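Local coordinates for malonyl CoA:acyl carrier protein malonyltransferase (Streptomyces coelicolor, PDB 1NM2) that probably transfers the malonyl group of malonyl-CoA onto holo acyl carrier protein, a step that supplies malonyl units for fatty acid biosynthesis, at residues P15-T19 / G46-A51; Q10-P15 / I54-S58; L40-G46 / S58-L63. The contacts are given in a common frame with arbitrary orientation. Numbering follows the deposited sequence.

From the N terminus, strand 3-7 of the parallel sheet runs into a long loop, of which residues 10-19 supply one side of both interaction 2 and interaction 1. The chain then passes through helices 19-22 and 27-38 to helix 42-47, whose end returns to the loop and closes interaction 1. The end of helix 51-54 and the turn into helix 57-75 close interaction 2, so interaction 1 is nested inside that larger loop; the two share Pro15. Interaction 3 packs helix 42-47 on helix 57-75, crosses both others along the chain, and shares Gly46 with interaction 1 and Ser58 with interaction 2. Together they tie the loop after strand 3-7 to helices 42-47, 51-54 and 57-75.

Interaction 1: residues P15-T19 / G46-A51; sequences PGFLT and GTKADA. With NI (nickel (II) ion), chain B.
Pro15 lays its ring over the 49-51 backbone, with CB 3.7 Å from Ala49 O and CG 3.9 Å from Asp50 C and 3.6 Å from Ala51 N. It lies in the loop that follows the first strand of the alpha/beta hydrolase-like core, just before a type I beta turn, Gly16 to Thr19. Gly16 takes positive phi (70/10), and its CA lies 3.9 Å from Thr47 CA; the Leu18 and Gly46 CA atoms are 4.8 Å apart. The turn meets the end of helix 42-47 through one direct hydrogen bond, Leu18 N to Gly46 O (3.0 Å), while Gly16 CA makes a CH...O contact of 3.2 Å to the same Gly46 O. Leu18 (chi1 t, chi2 p) lies so close to Gly46 that a side chain there would collide with it. A water bridges Gly16 N (2.8 Å) and Ala49 O (2.6 Å). Asp50, N-cap of helix 51-54, binds nickel together with Asp52 and a water; the Asp50 OD2 to NI distance is 2.1 Å.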
loop_
_atom_site.group_PDB
_atom_site.type_symbol
_atom_site.label_atom_id
_atom_site.label_comp_id
_atom_site.label_asym_id
_atom_site.label_seq_id
_atom_site.Cartn_x
_atom_site.Cartn_y
_atom_site.Cartn_z
ATOM N N PRO A 15 10.940 0.837 12.722
ATOM C CA PRO A 15 10.833 0.706 14.178
ATOM C C PRO A 15 10.468 2.007 14.892
ATOM O O PRO A 15 11.086 3.044 14.656
ATOM C CB PRO A 15 12.219 0.203 14.577
ATOM C CG PRO A 15 12.643 -0.591 13.386
ATOM C CD PRO A 15 12.237 0.321 12.249
ATOM N N GLY A 16 9.456 1.936 15.755
ATOM C CA GLY A 16 9.018 3.092 16.521
ATOM C C GLY A 16 8.320 4.229 15.790
ATOM O O GLY A 16 8.072 5.282 16.383
ATOM N N PHE A 17 7.968 4.028 14.526
ATOM C CA PHE A 17 7.331 5.091 13.749
ATOM C C PHE A 17 5.982 5.588 14.258
ATOM O O PHE A 17 5.603 6.724 13.989
ATOM C CB PHE A 17 7.200 4.659 12.280
ATOM C CG PHE A 17 5.947 3.885 11.972
ATOM C CD1 PHE A 17 4.802 4.543 11.518
ATOM C CD2 PHE A 17 5.907 2.502 12.134
ATOM C CE1 PHE A 17 3.637 3.832 11.229
ATOM C CE2 PHE A 17 4.742 1.782 11.849
ATOM C CZ PHE A 17 3.607 2.450 11.396
ATOM N N LEU A 18 5.260 4.755 14.998
ATOM C CA LEU A 18 3.942 5.139 15.497
ATOM C C LEU A 18 3.979 5.862 16.846
ATOM O O LEU A 18 2.980 6.444 17.273
ATOM C CB LEU A 18 3.063 3.887 15.604
ATOM C CG LEU A 18 1.537 4.037 15.605
ATOM C CD1 LEU A 18 1.072 4.704 14.319
ATOM C CD2 LEU A 18 0.898 2.659 15.753
ATOM N N THR A 19 5.134 5.830 17.508
ATOM C CA THR A 19 5.304 6.447 18.823
ATOM C C THR A 19 4.648 7.816 19.029
ATOM O O THR A 19 3.790 7.971 19.903
ATOM C CB THR A 19 6.802 6.567 19.188
ATOM O OG1 THR A 19 7.420 5.277 19.103
ATOM C CG2 THR A 19 6.961 7.089 20.606
ATOM N N GLY A 46 4.278 -0.899 16.800
ATOM C CA GLY A 46 4.513 0.427 16.267
ATOM C C GLY A 46 5.436 1.265 17.136
ATOM O O GLY A 46 5.875 2.334 16.714
ATOM N N THR A 47 5.744 0.791 18.344
ATOM C CA THR A 47 6.615 1.552 19.242
ATOM C C THR A 47 7.893 0.854 19.715
ATOM O O THR A 47 8.985 1.390 19.538
ATOM C CB THR A 47 5.851 2.030 20.501
ATOM O OG1 THR A 47 5.382 0.896 21.236
ATOM C CG2 THR A 47 4.670 2.893 20.114
ATOM N N LYS A 48 7.761 -0.335 20.301
ATOM C CA LYS A 48 8.924 -1.056 20.829
ATOM C C LYS A 48 9.551 -2.097 19.902
ATOM O O LYS A 48 10.761 -2.333 19.956
ATOM C CB LYS A 48 8.556 -1.744 22.150
ATOM C CG LYS A 48 7.704 -0.898 23.092
ATOM C CD LYS A 48 8.431 0.348 23.569
ATOM C CE LYS A 48 9.553 0.008 24.535
ATOM N NZ LYS A 48 10.259 1.236 25.019
ATOM N N ALA A 49 8.735 -2.728 19.066
ATOM C CA ALA A 49 9.233 -3.754 18.158
ATOM C C ALA A 49 10.361 -3.265 17.247
ATOM O O ALA A 49 10.318 -2.156 16.724
ATOM C CB ALA A 49 8.088 -4.302 17.319
ATOM N N ASP A 50 11.369 -4.108 17.057
ATOM C CA ASP A 50 12.486 -3.755 16.196
ATOM C C ASP A 50 12.232 -4.184 14.753
ATOM O O ASP A 50 11.132 -4.598 14.397
ATOM C CB ASP A 50 13.781 -4.391 16.702
ATOM C CG ASP A 50 13.644 -5.878 16.948
ATOM O OD1 ASP A 50 12.855 -6.544 16.237
ATOM O OD2 ASP A 50 14.345 -6.378 17.851
ATOM N N ALA A 51 13.272 -4.101 13.934
ATOM C CA ALA A 51 13.177 -4.434 12.520
ATOM C C ALA A 51 12.631 -5.819 12.184
ATOM O O ALA A 51 11.729 -5.944 11.350
ATOM C CB ALA A 51 14.539 -4.242 11.863
HETATM NI NI NI B . 14.218 -8.485 17.439
HETATM O O HOH W 1 8.359 -0.612 16.162
HETATM O O HOH W 2 12.709 -8.761 18.305
#

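Interaction 2: residues Q10-P15 / I54-S58; sequences QGAQTP and IRDTS
This is a loop-against-turn contact in the acyltransferase fold: residues 10-15, following strand 3-7, lie against the turn that joins helix 51-54 to helix 57-75. The segments run in opposite senses with their backbones well separated, Gln10 CA being 7.9 Å from Thr57 CA and Pro15 CA 7.3 Å from Ile54 CA, so side chains bridge the gap. The Gln13 amide (chi1 p, chi2 m) works both ways: NE2 crosses to donate to Ile54 O (2.9 Å, 148°), while OE1 accepts from Gly11 N (2.9 Å) within its own loop, bracing the bend at Gly11 (phi 107°), where a CB would be jammed against the preceding carbonyl. Ile54 (p, t) points its CD1 back into the loop, 4.0 Å from Gln13 CG, 3.7 Å from Pro15 CD and 3.3 Å from both Thr14 C and Pro15 N. Gln10 (m, t), whose CA-to-CB bond points toward the 54-58 segment, has its side chain about 3 Å at nearest atoms from the acetate that mimics a malonyl group in the active site, so this contact borders the substrate pocket. Ending the turn, Asp56 N-caps helix 57-75: its OD1 accepts from Ser58 N at 2.9 Å and from Ser58 OG at a very short 2.5 Å.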
loop_
_atom_site.group_PDB
_atom_site.type_symbol
_atom_site.label_atom_id
_atom_site.label_comp_id
_atom_site.label_asym_id
_atom_site.label_seq_id
_atom_site.Cartn_x
_atom_site.Cartn_y
_atom_site.Cartn_z
ATOM N N GLN A 10 3.755 -2.056 2.275
ATOM C CA GLN A 10 4.876 -2.679 2.978
ATOM C C GLN A 10 6.222 -2.087 2.603
ATOM O O GLN A 10 6.486 -1.794 1.432
ATOM C CB GLN A 10 4.911 -4.190 2.729
ATOM C CG GLN A 10 3.886 -4.974 3.530
ATOM C CD GLN A 10 4.201 -6.456 3.583
ATOM O OE1 GLN A 10 5.275 -6.859 4.033
ATOM N NE2 GLN A 10 3.267 -7.274 3.128
ATOM N N GLY A 11 7.080 -1.938 3.608
ATOM C CA GLY A 11 8.392 -1.364 3.383
ATOM C C GLY A 11 8.456 0.036 3.957
ATOM O O GLY A 11 9.524 0.516 4.330
ATOM N N ALA A 12 7.302 0.691 4.033
ATOM C CA ALA A 12 7.220 2.048 4.558
ATOM C C ALA A 12 7.402 2.122 6.073
ATOM O O ALA A 12 7.901 3.119 6.597
ATOM C CB ALA A 12 5.881 2.678 4.164
ATOM N N GLN A 13 6.999 1.067 6.774
ATOM C CA GLN A 13 7.105 1.045 8.226
ATOM C C GLN A 13 8.539 0.889 8.735
ATOM O O GLN A 13 9.355 0.199 8.126
ATOM C CB GLN A 13 6.241 -0.084 8.802
ATOM C CG GLN A 13 6.895 -1.457 8.786
ATOM C CD GLN A 13 6.874 -2.143 7.427
ATOM O OE1 GLN A 13 6.520 -1.547 6.407
ATOM N NE2 GLN A 13 7.263 -3.412 7.415
ATOM N N THR A 14 8.832 1.543 9.855
ATOM C CA THR A 14 10.150 1.463 10.483
ATOM C C THR A 14 9.950 1.372 11.992
ATOM O O THR A 14 8.910 1.784 12.509
ATOM C CB THR A 14 11.022 2.700 10.173
ATOM O OG1 THR A 14 10.324 3.892 10.558
ATOM C CG2 THR A 14 11.370 2.749 8.696
ATOM N N PRO A 15 10.940 0.837 12.722
ATOM C CA PRO A 15 10.833 0.706 14.178
ATOM C C PRO A 15 10.468 2.007 14.892
ATOM O O PRO A 15 11.086 3.044 14.656
ATOM C CB PRO A 15 12.219 0.203 14.577
ATOM C CG PRO A 15 12.643 -0.591 13.386
ATOM C CD PRO A 15 12.237 0.321 12.249
ATOM N N ILE A 54 8.663 -6.163 12.836
ATOM C CA ILE A 54 7.743 -5.468 11.946
ATOM C C ILE A 54 7.923 -5.822 10.478
ATOM O O ILE A 54 7.219 -5.302 9.616
ATOM C CB ILE A 54 7.819 -3.937 12.130
ATOM C CG1 ILE A 54 9.205 -3.415 11.748
ATOM C CG2 ILE A 54 7.501 -3.586 13.574
ATOM C CD1 ILE A 54 9.335 -1.913 11.900
ATOM N N ARG A 55 8.869 -6.713 10.198
ATOM C CA ARG A 55 9.096 -7.163 8.833
ATOM C C ARG A 55 8.115 -8.309 8.611
ATOM O O ARG A 55 7.834 -8.701 7.482
ATOM C CB ARG A 55 10.536 -7.643 8.665
ATOM C CG ARG A 55 10.889 -8.135 7.267
ATOM C CD ARG A 55 12.397 -8.114 7.095
ATOM N NE ARG A 55 12.861 -8.902 5.961
ATOM C CZ ARG A 55 14.118 -8.899 5.528
ATOM N NH1 ARG A 55 15.025 -8.147 6.135
ATOM N NH2 ARG A 55 14.467 -9.647 4.489
ATOM N N ASP A 56 7.601 -8.832 9.720
ATOM C CA ASP A 56 6.616 -9.911 9.723
ATOM C C ASP A 56 5.433 -9.411 8.890
ATOM O O ASP A 56 4.718 -8.502 9.300
ATOM C CB ASP A 56 6.173 -10.171 11.165
ATOM C CG ASP A 56 5.171 -11.302 11.288
ATOM O OD1 ASP A 56 4.449 -11.594 10.312
ATOM O OD2 ASP A 56 5.092 -11.888 12.387
ATOM N N THR A 57 5.224 -10.002 7.722
ATOM C CA THR A 57 4.135 -9.567 6.860
ATOM C C THR A 57 2.752 -9.614 7.525
ATOM O O THR A 57 1.885 -8.803 7.206
ATOM C CB THR A 57 4.117 -10.387 5.538
ATOM O OG1 THR A 57 3.039 -9.937 4.708
ATOM C CG2 THR A 57 3.955 -11.868 5.824
ATOM N N SER A 58 2.541 -10.542 8.454
ATOM C CA SER A 58 1.244 -10.636 9.124
ATOM C C SER A 58 1.073 -9.476 10.110
ATOM O O SER A 58 -0.047 -9.121 10.491
ATOM C CB SER A 58 1.105 -11.980 9.851
ATOM O OG SER A 58 2.083 -12.135 10.864
#

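Interaction 3: residues L40-G46 / S58-L63; sequences LDLAHFG and SVAQPL
Helix 42-46 crosses helix 58-63 almost at right angles (102° between N-to-C directions, signed crossing angle -102°), the short axes 10.3 Å apart, in a helix-helix packing of mainly apolar side chains, with no hydrogen bond across it, beside the alpha/beta hydrolase-like core. Leu40, just before the first helix, is one bump: in the t, p rotamer its CD2 settles between Val59 and Pro62, 4.1 Å from Val59 CA and 3.7 Å from Pro62 CG, one turn apart on the second helix. Pro62, whose nitrogen cannot donate to the preceding turn, sits at a kink and is also met by Leu42 CD2, 4.1 Å from Pro62 C. Leu42 packs further on Val31 and Trp34 of helix 27-38. In return Leu63 (t, p) projects into the hollow over the first helix, with CD1 3.8 Å from Leu42 O and 3.9 Å from Gly46 CA, and CD2 3.7 Å from Phe45 O; a CB on Gly46 would be tight against CD1. The closest CA pair is Leu42 and Leu63, 6.0 Å apart. Asp41, centre of an inverse gamma turn, is the N-cap of the first helix, its OD2 accepting from His44 N at 3.1 Å. Val59 (t) and Phe45 (m) make a CH-pi contact: Val59 CG1 lies over the ring face, 3.8 Å from the Phe45 centroid and 3.5 Å from Phe45 CG.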
loop_
_atom_site.group_PDB
_atom_site.type_symbol
_atom_site.label_atom_id
_atom_site.label_comp_id
_atom_site.label_asym_id
_atom_site.label_seq_id
_atom_site.Cartn_x
_atom_site.Cartn_y
_atom_site.Cartn_z
ATOM N N LEU A 40 -3.878 -8.553 17.986
ATOM C CA LEU A 40 -2.490 -8.171 17.743
ATOM C C LEU A 40 -2.195 -6.848 18.453
ATOM O O LEU A 40 -2.943 -5.884 18.313
ATOM C CB LEU A 40 -2.247 -8.024 16.237
ATOM C CG LEU A 40 -0.795 -7.927 15.760
ATOM C CD1 LEU A 40 -0.071 -9.240 16.052
ATOM C CD2 LEU A 40 -0.768 -7.639 14.262
ATOM N N ASP A 41 -1.103 -6.805 19.209
ATOM C CA ASP A 41 -0.731 -5.603 19.950
ATOM C C ASP A 41 -0.104 -4.556 19.029
ATOM O O ASP A 41 1.118 -4.423 18.956
ATOM C CB ASP A 41 0.237 -5.978 21.077
ATOM C CG ASP A 41 0.483 -4.836 22.049
ATOM O OD1 ASP A 41 1.071 -5.097 23.117
ATOM O OD2 ASP A 41 0.104 -3.681 21.750
ATOM N N LEU A 42 -0.957 -3.813 18.332
ATOM C CA LEU A 42 -0.502 -2.787 17.398
ATOM C C LEU A 42 0.415 -1.748 18.030
ATOM O O LEU A 42 1.392 -1.334 17.415
ATOM C CB LEU A 42 -1.708 -2.097 16.754
ATOM C CG LEU A 42 -2.584 -2.998 15.876
ATOM C CD1 LEU A 42 -3.884 -2.278 15.533
ATOM C CD2 LEU A 42 -1.822 -3.390 14.606
ATOM N N ALA A 43 0.103 -1.328 19.252
ATOM C CA ALA A 43 0.920 -0.338 19.947
ATOM C C ALA A 43 2.357 -0.837 20.120
ATOM O O ALA A 43 3.313 -0.093 19.902
ATOM C CB ALA A 43 0.303 -0.003 21.316
ATOM N N HIS A 44 2.512 -2.096 20.504
ATOM C CA HIS A 44 3.847 -2.653 20.684
ATOM C C HIS A 44 4.650 -2.669 19.382
ATOM O O HIS A 44 5.804 -2.235 19.343
ATOM C CB HIS A 44 3.773 -4.085 21.218
ATOM C CG HIS A 44 5.072 -4.828 21.112
ATOM N ND1 HIS A 44 6.152 -4.560 21.925
ATOM C CD2 HIS A 44 5.480 -5.789 20.248
ATOM C CE1 HIS A 44 7.169 -5.324 21.568
ATOM N NE2 HIS A 44 6.787 -6.078 20.554
ATOM N N PHE A 45 4.047 -3.180 18.319
ATOM C CA PHE A 45 4.750 -3.267 17.047
ATOM C C PHE A 45 5.052 -1.910 16.427
ATOM O O PHE A 45 5.981 -1.782 15.636
ATOM C CB PHE A 45 3.968 -4.147 16.073
ATOM C CG PHE A 45 3.940 -5.595 16.471
ATOM C CD1 PHE A 45 2.796 -6.159 17.027
ATOM C CD2 PHE A 45 5.077 -6.385 16.327
ATOM C CE1 PHE A 45 2.782 -7.493 17.435
ATOM C CE2 PHE A 45 5.078 -7.716 16.731
ATOM C CZ PHE A 45 3.927 -8.274 17.288
ATOM N N GLY A 46 4.278 -0.899 16.800
ATOM C CA GLY A 46 4.513 0.427 16.267
ATOM C C GLY A 46 5.436 1.265 17.136
ATOM O O GLY A 46 5.875 2.334 16.714
ATOM N N SER A 58 2.541 -10.542 8.454
ATOM C CA SER A 58 1.244 -10.636 9.124
ATOM C C SER A 58 1.073 -9.476 10.110
ATOM O O SER A 58 -0.047 -9.121 10.491
ATOM C CB SER A 58 1.105 -11.980 9.851
ATOM O OG SER A 58 2.083 -12.135 10.864
ATOM N N VAL A 59 2.192 -8.882 10.507
ATOM C CA VAL A 59 2.193 -7.751 11.428
ATOM C C VAL A 59 2.210 -6.430 10.655
ATOM O O VAL A 59 1.425 -5.523 10.935
ATOM C CB VAL A 59 3.438 -7.785 12.365
ATOM C CG1 VAL A 59 3.558 -6.468 13.135
ATOM C CG2 VAL A 59 3.323 -8.944 13.349
ATOM N N ALA A 60 3.100 -6.334 9.670
ATOM C CA ALA A 60 3.239 -5.116 8.884
ATOM C C ALA A 60 1.954 -4.606 8.236
ATOM O O ALA A 60 1.672 -3.409 8.278
ATOM C CB ALA A 60 4.315 -5.304 7.813
ATOM N N GLN A 61 1.174 -5.501 7.639
ATOM C CA GLN A 61 -0.048 -5.061 6.976
ATOM C C GLN A 61 -1.048 -4.360 7.901
ATOM O O GLN A 61 -1.431 -3.219 7.638
ATOM C CB GLN A 61 -0.676 -6.236 6.207
ATOM C CG GLN A 61 0.238 -6.688 5.065
ATOM C CD GLN A 61 -0.431 -7.584 4.050
ATOM O OE1 GLN A 61 -1.630 -7.481 3.810
ATOM N NE2 GLN A 61 0.356 -8.449 3.420
ATOM N N PRO A 62 -1.483 -5.014 8.995
ATOM C CA PRO A 62 -2.436 -4.314 9.870
ATOM C C PRO A 62 -1.843 -3.063 10.532
ATOM O O PRO A 62 -2.548 -2.086 10.767
ATOM C CB PRO A 62 -2.833 -5.384 10.892
ATOM C CG PRO A 62 -1.652 -6.318 10.907
ATOM C CD PRO A 62 -1.298 -6.408 9.429
ATOM N N LEU A 63 -0.552 -3.100 10.841
ATOM C CA LEU A 63 0.108 -1.953 11.456
ATOM C C LEU A 63 0.063 -0.744 10.522
ATOM O O LEU A 63 -0.214 0.375 10.953
ATOM C CB LEU A 63 1.563 -2.293 11.791
ATOM C CG LEU A 63 2.427 -1.171 12.379
ATOM C CD1 LEU A 63 1.796 -0.620 13.657
ATOM C CD2 LEU A 63 3.820 -1.731 12.685
#